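Local coordinates for twitching motility protein PilT (Aquifex aeolicus, PDB 2EYU), which probably hydrolyses ATP as a P-loop motor of the type II/IV secretion family, powering the pilus retraction behind twitching motility, at residues M45-Y48 with I49-K53; Q77-V80 with G81-K85; L117-E121 with T122-V126; V154-V157 with L158-I161. The protein carries 1 engineered substitution. One frame throughout, in Å; residues are numbered along the deposited sequence.

Contact 1: M45-Y48 with I49-K53; sequences MIDY and INQTK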
loop_
_atom_site.group_PDB
_atom_site.type_symbol
_atom_site.label_atom_id
_atom_site.label_comp_id
_atom_site.label_asym_id
_atom_site.label_seq_id
_atom_site.Cartn_x
_atom_site.Cartn_y
_atom_site.Cartn_z
HETATM N N MSE A 45 4.620 9.431 -3.116
HETATM C CA MSE A 45 3.196 9.650 -3.387
HETATM C C MSE A 45 2.654 10.792 -2.559
HETATM O O MSE A 45 1.892 11.649 -3.022
HETATM C CB MSE A 45 2.342 8.423 -3.073
HETATM C CG MSE A 45 2.598 7.174 -3.876
HETATM SE SE MSE A 45 1.533 5.662 -3.322
HETATM C CE MSE A 45 -0.111 6.554 -3.827
ATOM N N ILE A 46 2.996 10.897 -1.277
ATOM C CA ILE A 46 2.546 12.065 -0.528
ATOM C C ILE A 46 3.180 13.341 -1.050
ATOM O O ILE A 46 2.585 14.417 -1.151
ATOM C CB ILE A 46 2.879 11.870 0.966
ATOM C CG1 ILE A 46 2.045 10.779 1.652
ATOM C CG2 ILE A 46 2.786 13.182 1.729
ATOM C CD1 ILE A 46 2.566 10.528 3.060
ATOM N N ASP A 47 4.468 13.275 -1.413
ATOM C CA ASP A 47 5.107 14.497 -1.895
ATOM C C ASP A 47 4.512 14.981 -3.222
ATOM O O ASP A 47 4.620 16.179 -3.468
ATOM C CB ASP A 47 6.620 14.335 -2.076
ATOM C CG ASP A 47 7.290 15.692 -2.231
ATOM O OD1 ASP A 47 7.932 15.912 -3.278
ATOM O OD2 ASP A 47 7.159 16.530 -1.315
ATOM N N TYR A 48 3.914 14.094 -4.006
ATOM C CA TYR A 48 3.115 14.443 -5.165
ATOM C C TYR A 48 1.947 15.313 -4.722
ATOM O O TYR A 48 1.662 16.352 -5.313
ATOM C CB TYR A 48 2.535 13.224 -5.890
ATOM C CG TYR A 48 1.565 13.555 -7.013
ATOM C CD1 TYR A 48 1.961 14.110 -8.213
ATOM C CD2 TYR A 48 0.203 13.308 -6.850
ATOM C CE1 TYR A 48 1.067 14.413 -9.230
ATOM C CE2 TYR A 48 -0.698 13.604 -7.850
ATOM C CZ TYR A 48 -0.274 14.157 -9.043
ATOM O OH TYR A 48 -1.195 14.436 -10.019
ATOM N N ILE A 49 1.271 14.808 -3.693
ATOM C CA ILE A 49 0.141 15.554 -3.153
ATOM C C ILE A 49 0.635 16.942 -2.778
ATOM O O ILE A 49 0.087 17.912 -3.296
ATOM C CB ILE A 49 -0.482 14.826 -1.950
ATOM C CG1 ILE A 49 -0.810 13.353 -2.201
ATOM C CG2 ILE A 49 -1.715 15.568 -1.492
ATOM C CD1 ILE A 49 -1.130 12.551 -0.956
ATOM N N ASN A 50 1.654 16.999 -1.920
ATOM C CA ASN A 50 2.302 18.231 -1.499
ATOM C C ASN A 50 2.453 19.244 -2.628
ATOM O O ASN A 50 2.218 20.439 -2.444
ATOM C CB ASN A 50 3.706 17.920 -0.959
ATOM C CG ASN A 50 4.342 18.941 -0.058
ATOM O OD1 ASN A 50 5.540 18.848 0.248
ATOM N ND2 ASN A 50 3.611 19.929 0.435
ATOM N N GLN A 51 2.871 18.748 -3.794
ATOM C CA GLN A 51 3.243 19.631 -4.891
ATOM C C GLN A 51 2.034 20.036 -5.726
ATOM O O GLN A 51 2.052 21.026 -6.432
ATOM C CB GLN A 51 4.233 18.952 -5.841
ATOM C CG GLN A 51 5.395 18.248 -5.181
ATOM C CD GLN A 51 5.899 17.051 -5.953
ATOM O OE1 GLN A 51 5.983 15.955 -5.395
ATOM N NE2 GLN A 51 6.225 17.266 -7.224
ATOM N N THR A 52 0.989 19.221 -5.642
ATOM C CA THR A 52 -0.132 19.368 -6.569
ATOM C C THR A 52 -1.360 19.963 -5.922
ATOM O O THR A 52 -2.096 20.745 -6.541
ATOM C CB THR A 52 -0.446 17.976 -7.157
ATOM O OG1 THR A 52 0.690 17.593 -7.953
ATOM C CG2 THR A 52 -1.663 18.021 -8.052
ATOM N N LYS A 53 -1.603 19.636 -4.652
ATOM C CA LYS A 53 -2.825 20.126 -4.018
ATOM C C LYS A 53 -2.585 20.922 -2.755
ATOM O O LYS A 53 -1.641 20.653 -1.996
ATOM C CB LYS A 53 -3.669 18.891 -3.696
ATOM C CG LYS A 53 -4.372 18.327 -4.941
ATOM C CD LYS A 53 -5.855 18.162 -4.669
ATOM C CE LYS A 53 -6.629 19.403 -5.094
ATOM N NZ LYS A 53 -7.563 19.105 -6.219
#

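Contact 2: Q77-V80 with G81-K85; sequences QREV and GEDTK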
loop_
_atom_site.group_PDB
_atom_site.type_symbol
_atom_site.label_atom_id
_atom_site.label_comp_id
_atom_site.label_asym_id
_atom_site.label_seq_id
_atom_site.Cartn_x
_atom_site.Cartn_y
_atom_site.Cartn_z
ATOM N N GLN A 77 4.269 16.540 10.368
ATOM C CA GLN A 77 4.926 15.261 10.563
ATOM C C GLN A 77 5.243 15.000 12.032
ATOM O O GLN A 77 6.003 15.713 12.677
ATOM C CB GLN A 77 6.222 15.171 9.753
ATOM C CG GLN A 77 6.047 15.294 8.246
ATOM C CD GLN A 77 7.328 14.941 7.516
ATOM O OE1 GLN A 77 7.676 13.755 7.482
ATOM N NE2 GLN A 77 8.030 15.924 6.967
ATOM N N ARG A 78 4.632 13.951 12.571
ATOM C CA ARG A 78 4.686 13.698 14.000
ATOM C C ARG A 78 5.376 12.373 14.284
ATOM O O ARG A 78 4.935 11.311 13.841
ATOM C CB ARG A 78 3.253 13.732 14.554
ATOM C CG ARG A 78 2.451 14.923 14.040
ATOM C CD ARG A 78 1.297 15.305 14.950
ATOM N NE ARG A 78 0.207 14.350 14.890
ATOM C CZ ARG A 78 -1.087 14.542 15.090
ATOM N NH1 ARG A 78 -1.598 15.727 15.396
ATOM N NH2 ARG A 78 -1.908 13.499 14.981
ATOM N N GLU A 79 6.483 12.449 15.014
ATOM C CA GLU A 79 7.244 11.280 15.426
ATOM C C GLU A 79 6.654 10.729 16.718
ATOM O O GLU A 79 6.648 11.409 17.748
ATOM C CB GLU A 79 8.720 11.616 15.632
ATOM C CG GLU A 79 9.664 10.434 15.723
ATOM C CD GLU A 79 9.802 9.838 17.104
ATOM O OE1 GLU A 79 9.740 10.596 18.100
ATOM O OE2 GLU A 79 9.973 8.599 17.214
ATOM N N VAL A 80 6.167 9.497 16.662
ATOM C CA VAL A 80 5.700 8.865 17.900
ATOM C C VAL A 80 6.879 8.751 18.862
ATOM O O VAL A 80 7.819 7.983 18.660
ATOM C CB VAL A 80 5.067 7.489 17.660
ATOM C CG1 VAL A 80 5.445 6.504 18.761
ATOM C CG2 VAL A 80 3.552 7.625 17.564
ATOM N N GLY A 81 6.816 9.546 19.919
ATOM C CA GLY A 81 7.892 9.599 20.895
ATOM C C GLY A 81 8.150 11.032 21.300
ATOM O O GLY A 81 7.580 11.502 22.288
ATOM N N GLU A 82 9.003 11.753 20.561
ATOM C CA GLU A 82 9.250 13.136 20.995
ATOM C C GLU A 82 7.944 13.912 20.922
ATOM O O GLU A 82 7.425 14.455 21.891
ATOM C CB GLU A 82 10.345 13.809 20.170
ATOM C CG GLU A 82 11.543 14.299 20.967
ATOM C CD GLU A 82 11.632 15.806 21.093
ATOM O OE1 GLU A 82 11.031 16.515 20.261
ATOM O OE2 GLU A 82 12.315 16.294 22.019
ATOM N N ASP A 83 7.365 13.958 19.723
ATOM C CA ASP A 83 6.057 14.605 19.599
ATOM C C ASP A 83 5.067 13.880 20.503
ATOM O O ASP A 83 4.707 14.419 21.560
ATOM C CB ASP A 83 5.630 14.645 18.136
ATOM C CG ASP A 83 6.791 14.542 17.172
ATOM O OD1 ASP A 83 6.943 15.414 16.291
ATOM O OD2 ASP A 83 7.578 13.572 17.271
ATOM N N THR A 84 4.624 12.670 20.160
ATOM C CA THR A 84 3.653 12.014 21.059
ATOM C C THR A 84 4.104 10.631 21.483
ATOM O O THR A 84 5.308 10.436 21.699
ATOM C CB THR A 84 2.266 12.000 20.388
ATOM O OG1 THR A 84 1.351 11.214 21.154
ATOM C CG2 THR A 84 2.365 11.382 19.004
ATOM N N LYS A 85 3.225 9.641 21.651
ATOM C CA LYS A 85 3.657 8.368 22.226
ATOM C C LYS A 85 3.143 7.133 21.507
ATOM O O LYS A 85 3.933 6.269 21.105
ATOM C CB LYS A 85 3.238 8.289 23.703
ATOM C CG LYS A 85 1.749 8.377 23.980
ATOM C CD LYS A 85 1.150 7.004 24.250
ATOM C CE LYS A 85 -0.395 7.044 24.224
ATOM N NZ LYS A 85 -0.985 5.848 24.902
#

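Contact 3: L117-E121 with T122-V126; sequences LRAAE and TGHLV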
loop_
_atom_site.group_PDB
_atom_site.type_symbol
_atom_site.label_atom_id
_atom_site.label_comp_id
_atom_site.label_asym_id
_atom_site.label_seq_id
_atom_site.Cartn_x
_atom_site.Cartn_y
_atom_site.Cartn_z
ATOM N N LEU A 117 -9.487 2.673 9.954
ATOM C CA LEU A 117 -10.698 2.324 9.209
ATOM C C LEU A 117 -11.757 3.396 9.370
ATOM O O LEU A 117 -12.501 3.731 8.452
ATOM C CB LEU A 117 -11.296 1.003 9.685
ATOM C CG LEU A 117 -10.744 -0.315 9.167
ATOM C CD1 LEU A 117 -10.230 -1.195 10.301
ATOM C CD2 LEU A 117 -11.819 -1.077 8.402
ATOM N N ARG A 118 -11.857 3.963 10.579
ATOM C CA ARG A 118 -12.947 4.947 10.700
ATOM C C ARG A 118 -12.538 6.222 9.964
ATOM O O ARG A 118 -13.366 6.824 9.264
ATOM C CB ARG A 118 -13.329 5.218 12.151
ATOM C CG ARG A 118 -14.096 4.065 12.793
ATOM C CD ARG A 118 -15.597 4.315 12.833
ATOM N NE ARG A 118 -16.338 3.318 12.059
ATOM C CZ ARG A 118 -16.579 2.087 12.496
ATOM N NH1 ARG A 118 -17.255 1.224 11.750
ATOM N NH2 ARG A 118 -16.126 1.724 13.699
ATOM N N ALA A 119 -11.267 6.615 10.114
ATOM C CA ALA A 119 -10.801 7.779 9.370
ATOM C C ALA A 119 -11.078 7.629 7.876
ATOM O O ALA A 119 -11.548 8.583 7.244
ATOM C CB ALA A 119 -9.323 8.025 9.599
ATOM N N ALA A 120 -10.771 6.450 7.339
ATOM C CA ALA A 120 -10.945 6.211 5.909
ATOM C C ALA A 120 -12.417 6.302 5.527
ATOM O O ALA A 120 -12.711 6.709 4.410
ATOM C CB ALA A 120 -10.401 4.867 5.471
ATOM N N GLU A 121 -13.344 5.929 6.409
ATOM C CA GLU A 121 -14.748 5.982 6.031
ATOM C C GLU A 121 -15.444 7.327 6.216
ATOM O O GLU A 121 -16.469 7.575 5.571
ATOM C CB GLU A 121 -15.579 4.994 6.874
ATOM C CG GLU A 121 -17.009 4.936 6.317
ATOM C CD GLU A 121 -17.865 3.930 7.058
ATOM O OE1 GLU A 121 -19.098 3.869 6.823
ATOM O OE2 GLU A 121 -17.279 3.201 7.887
ATOM N N THR A 122 -14.957 8.197 7.078
ATOM C CA THR A 122 -15.579 9.490 7.330
ATOM C C THR A 122 -14.903 10.637 6.591
ATOM O O THR A 122 -14.749 11.741 7.119
ATOM C CB THR A 122 -15.508 9.787 8.835
ATOM O OG1 THR A 122 -14.107 9.887 9.174
ATOM C CG2 THR A 122 -16.059 8.663 9.693
ATOM N N GLY A 123 -14.457 10.457 5.349
ATOM C CA GLY A 123 -13.963 11.564 4.578
ATOM C C GLY A 123 -12.482 11.823 4.638
ATOM O O GLY A 123 -12.030 12.931 4.381
ATOM N N HIS A 124 -11.653 10.816 4.929
ATOM C CA HIS A 124 -10.227 11.095 4.840
ATOM C C HIS A 124 -9.493 10.037 4.033
ATOM O O HIS A 124 -9.885 8.877 4.058
ATOM C CB HIS A 124 -9.603 11.162 6.240
ATOM C CG HIS A 124 -10.381 12.015 7.189
ATOM N ND1 HIS A 124 -11.418 11.533 7.960
ATOM C CD2 HIS A 124 -10.270 13.332 7.483
ATOM C CE1 HIS A 124 -11.913 12.517 8.692
ATOM N NE2 HIS A 124 -11.231 13.616 8.425
ATOM N N LEU A 125 -8.431 10.489 3.375
ATOM C CA LEU A 125 -7.554 9.620 2.605
ATOM C C LEU A 125 -6.504 9.069 3.557
ATOM O O LEU A 125 -5.778 9.837 4.198
ATOM C CB LEU A 125 -6.902 10.358 1.440
ATOM C CG LEU A 125 -6.118 9.450 0.482
ATOM C CD1 LEU A 125 -7.011 8.363 -0.093
ATOM C CD2 LEU A 125 -5.496 10.239 -0.658
ATOM N N VAL A 126 -6.427 7.744 3.681
ATOM C CA VAL A 126 -5.516 7.192 4.680
ATOM C C VAL A 126 -4.440 6.329 4.025
ATOM O O VAL A 126 -4.749 5.385 3.316
ATOM C CB VAL A 126 -6.269 6.387 5.748
ATOM C CG1 VAL A 126 -5.292 5.825 6.773
ATOM C CG2 VAL A 126 -7.309 7.259 6.446
#

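Contact 4: V154-V157 with L158-I161; sequences VRIV and LSFI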
loop_
_atom_site.group_PDB
_atom_site.type_symbol
_atom_site.label_atom_id
_atom_site.label_comp_id
_atom_site.label_asym_id
_atom_site.label_seq_id
_atom_site.Cartn_x
_atom_site.Cartn_y
_atom_site.Cartn_z
ATOM N N VAL A 154 -15.308 -5.954 9.468
ATOM C CA VAL A 154 -14.073 -5.476 8.860
ATOM C C VAL A 154 -13.916 -5.887 7.428
ATOM O O VAL A 154 -13.476 -5.088 6.589
ATOM C CB VAL A 154 -12.854 -6.104 9.600
ATOM C CG1 VAL A 154 -11.573 -5.471 9.082
ATOM C CG2 VAL A 154 -13.016 -5.957 11.091
ATOM N N ARG A 155 -14.264 -7.147 7.099
ATOM C CA ARG A 155 -14.067 -7.516 5.690
ATOM C C ARG A 155 -14.893 -6.634 4.756
ATOM O O ARG A 155 -14.411 -6.145 3.733
ATOM C CB ARG A 155 -14.389 -8.984 5.458
ATOM C CG ARG A 155 -13.902 -9.555 4.137
ATOM C CD ARG A 155 -14.382 -10.981 3.931
ATOM N NE ARG A 155 -15.068 -11.527 5.093
ATOM C CZ ARG A 155 -14.611 -12.201 6.129
ATOM N NH1 ARG A 155 -13.325 -12.496 6.265
ATOM N NH2 ARG A 155 -15.452 -12.602 7.081
ATOM N N ILE A 156 -16.153 -6.395 5.087
ATOM C CA ILE A 156 -17.028 -5.634 4.175
ATOM C C ILE A 156 -16.763 -4.138 4.252
ATOM O O ILE A 156 -16.969 -3.442 3.259
ATOM C CB ILE A 156 -18.502 -5.985 4.462
ATOM C CG1 ILE A 156 -18.881 -7.395 4.006
ATOM C CG2 ILE A 156 -19.430 -4.925 3.861
ATOM C CD1 ILE A 156 -19.704 -8.210 4.969
ATOM N N VAL A 157 -16.298 -3.577 5.354
ATOM C CA VAL A 157 -15.816 -2.185 5.359
ATOM C C VAL A 157 -14.690 -2.023 4.355
ATOM O O VAL A 157 -14.656 -1.096 3.549
ATOM C CB VAL A 157 -15.307 -1.778 6.755
ATOM C CG1 VAL A 157 -14.594 -0.437 6.740
ATOM C CG2 VAL A 157 -16.448 -1.729 7.771
ATOM N N LEU A 158 -13.711 -2.945 4.385
ATOM C CA LEU A 158 -12.620 -2.860 3.437
ATOM C C LEU A 158 -13.164 -2.885 2.010
ATOM O O LEU A 158 -12.666 -2.154 1.165
ATOM C CB LEU A 158 -11.639 -4.024 3.576
ATOM C CG LEU A 158 -10.405 -3.871 4.455
ATOM C CD1 LEU A 158 -9.714 -5.222 4.611
ATOM C CD2 LEU A 158 -9.440 -2.825 3.899
ATOM N N SER A 159 -14.170 -3.746 1.785
ATOM C CA SER A 159 -14.652 -3.865 0.410
ATOM C C SER A 159 -15.154 -2.536 -0.128
ATOM O O SER A 159 -15.152 -2.341 -1.350
ATOM C CB SER A 159 -15.734 -4.947 0.306
ATOM O OG SER A 159 -17.009 -4.468 0.736
ATOM N N PHE A 160 -15.600 -1.632 0.752
ATOM C CA PHE A 160 -16.095 -0.334 0.290
ATOM C C PHE A 160 -15.064 0.783 0.404
ATOM O O PHE A 160 -15.163 1.819 -0.256
ATOM C CB PHE A 160 -17.285 0.120 1.115
ATOM C CG PHE A 160 -18.593 -0.612 0.874
ATOM C CD1 PHE A 160 -19.445 -0.182 -0.128
ATOM C CD2 PHE A 160 -18.898 -1.694 1.669
ATOM C CE1 PHE A 160 -20.634 -0.877 -0.308
ATOM C CE2 PHE A 160 -20.091 -2.375 1.492
ATOM C CZ PHE A 160 -20.947 -1.949 0.494
ATOM N N ILE A 161 -14.071 0.631 1.280
ATOM C CA ILE A 161 -13.220 1.802 1.526
ATOM C C ILE A 161 -11.781 1.575 1.049
ATOM O O ILE A 161 -11.100 2.599 0.898
ATOM C CB ILE A 161 -13.223 2.197 3.006
ATOM C CG1 ILE A 161 -12.472 1.215 3.917
ATOM C CG2 ILE A 161 -14.650 2.379 3.512
ATOM C CD1 ILE A 161 -11.949 1.847 5.195
#

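Contact 1: M45-Y48 with I49-K53
With CG anti to the backbone N (chi1 173°), the ring of Tyr48 trails along the helix toward Thr52, whose OG1 stands beside its own backbone N (chi1 -66°), and the two torsions set that oxygen over one face of the ring. Thr52 OG1 lies 3.4 Å from Tyr48 CE1, displaced toward the rim and not over the middle. The same hydroxyl, Thr52 OG1, turns back to donate to Tyr48 O at 3.1 Å, tilted 30° from the carbonyl plane, and the backbone N of Thr52 adds a weak bond to that oxygen. Earlier in the helix the backbone bonding is straighter: Asn50 N reaches Ile46 O at 2.9 Å. On the inner side Ile49 CD1 comes within 4.5 Å of Ile46 CG1, a loose apolar pair, and both side chains also rest on Ile57 of strand 56-61. The Tyr48 ring meets that of His22 nearly at right angles. This is the C-terminal turn of helix 38-52, with Lys53 the first residue to leave it. The chemistry is that of a helix's last turn, where a threonine hydroxyl supplements bent backbone bonds and gives a late carbonyl an additional donor.

Contact 2: Q77-V80 with G81-K85
Just past the end of strand 74-79 the backbone doubles back between Glu79 and Thr84, with a single beta bridge pairing Val80 with Thr84 (CA to CA 4.9 Å) and a long, weak bond of 3.4 Å from Thr84 N to Glu79 O. Glu79 supplies a well-formed side-chain bond. Its chain leaves with CG anti to the backbone N (chi1 -165°) and then bends at the next torsion (chi2 -86°), which curls the carboxylate over the turn; Glu79 OE1 accepts from Glu82 N at 2.8 Å, met almost straight on from the C-O bond. Asp83 comes from the far arm of the turn and crosses Glu79 roughly at a right angle, the two carboxylate planes 52° apart, although the place of the Asp83 carboxylate is doubtful in the model. Across the bridge, the methyls Val80 CG2 and Thr84 CG2 meet at 4.2 Å. Gly81 has backbone angles that would jam any CB against the preceding carbonyl oxygen, so the turn calls for glycine there. Val80 also touches Phe87, and Thr84 touches Ala90, both of helix 87-97, while Arg78 and Val80 bond by their backbones to strand 56-61. Such a glycine-containing surface turn, closed by a carboxylate on a backbone N-H, is a strand-to-helix connection at the edge of the P-loop NTPase sheet.

Contact 3: L117-E121 with T122-V126
The join between helix 110-121 and strand 125-130, second half of a beta-alpha-beta unit that starts at strand 101-104, is made where His124 and Thr122 turn back onto Ala119 and Arg118. His124 ND1 donates to Ala119 O at 3.0 Å, and that oxygen lies at the ring edge, only 1° out of its plane. The ring is placed there by CG standing beside the backbone N (chi1 -48°). Weak bonds from His124 N and Thr122 N converge on the same carbonyl. One residue earlier, Arg118 O is held twice by Thr122: its backbone N approaches nearly in line with the carbonyl at 3.0 Å, while OG1 comes in at 3.2 Å, well tilted from the plane. Gly123 permits the left-handed backbone that follows the helix. On the sheet side, Val126 CG2 wedges against the methyls of two successive alanines, 3.8 Å from Ala119 CB and 4.0 Å from Ala120 CB, and Ala120 CA points its hydrogen at His124 O (3.4 Å). Val126 continues into the sheet beside strand 26-31, and the His124 side chain also touches Pro99. A leucine in place of His124 would probably leave Ala119 O with only weak backbone donors and the turn less firmly fixed. Arg118 O thus keeps its ordinary helical bond and gains a hydroxyl, while Ala119 O, with weak backbone donors, gets its better bond from the imidazole of the turn that ends the helix.

Contact 4: V154-V157 with L158-I161
Ser159 OG donates to Ile156 O at 2.7 Å, coming from the side at a C=O...O angle of 122°. Its OG sits between the backbone N and the carbonyl carbon (chi1 80°), which turns it back toward the preceding turn. Phe160 shares that stretch of helix: it runs alongside Ile156, pointing the same way, and Ile156 CG2 meets the ring at its edge, in the ring plane, 3.5 Å from Phe160 CE2. One residue on, Val157 and Ile161 also run side by side, with CG1 of the valine 3.8 Å from CD1 of the isoleucine. The backbone holds these pairs in step. Leu158 N reaches Val154 O at 3.1 Å in a nearly straight bond, whereas Val157 O takes two donors, Ile161 N at 2.9 Å and Phe160 N at 3.0 Å, the latter from well above the carbonyl plane, as the helix tightens toward its end. Farther out, Arg196 of helix 189-197 reaches both Ser159 and Phe160: its NE is hydrogen-bonded to Ser159 OG, and it makes a cation-pi contact with Phe160. An alanine at Ser159 would probably cost Ile156 O its hydroxyl donor and leave Arg196 NE without this partner. On the buried side Val154 and Leu158 rest on Ile142 of helix 135-144. The pattern is that of a largely apolar helix end, in helix 151-161, packed against helices 110-121, 135-144 and 189-197 and passing directly into strand 162-171 of the P-loop NTPase sheet.

From the N terminus the four contacts come strictly in series; each is local, and none nests within or crosses another. Contact 1 ends helix 38-52, which follows the probable Walker A loop, and contact 2 turns the chain from outermost strand 74-79 toward helix 87-97. Contact 3 closes the connection from helix 110-121 into strand 125-130, and contact 4 finishes helix 151-161 before strand 162-171. Contacts 2 and 3 reach one sheet, though their centres are about 21 Å apart. Only contacts 3 and 4 touch: Leu117 CD2 meets Val157 CG1 at 3.3 Å and Ala120 CB meets Ile161 CD1 at 3.4 Å, joining helices 110-121 and 151-161.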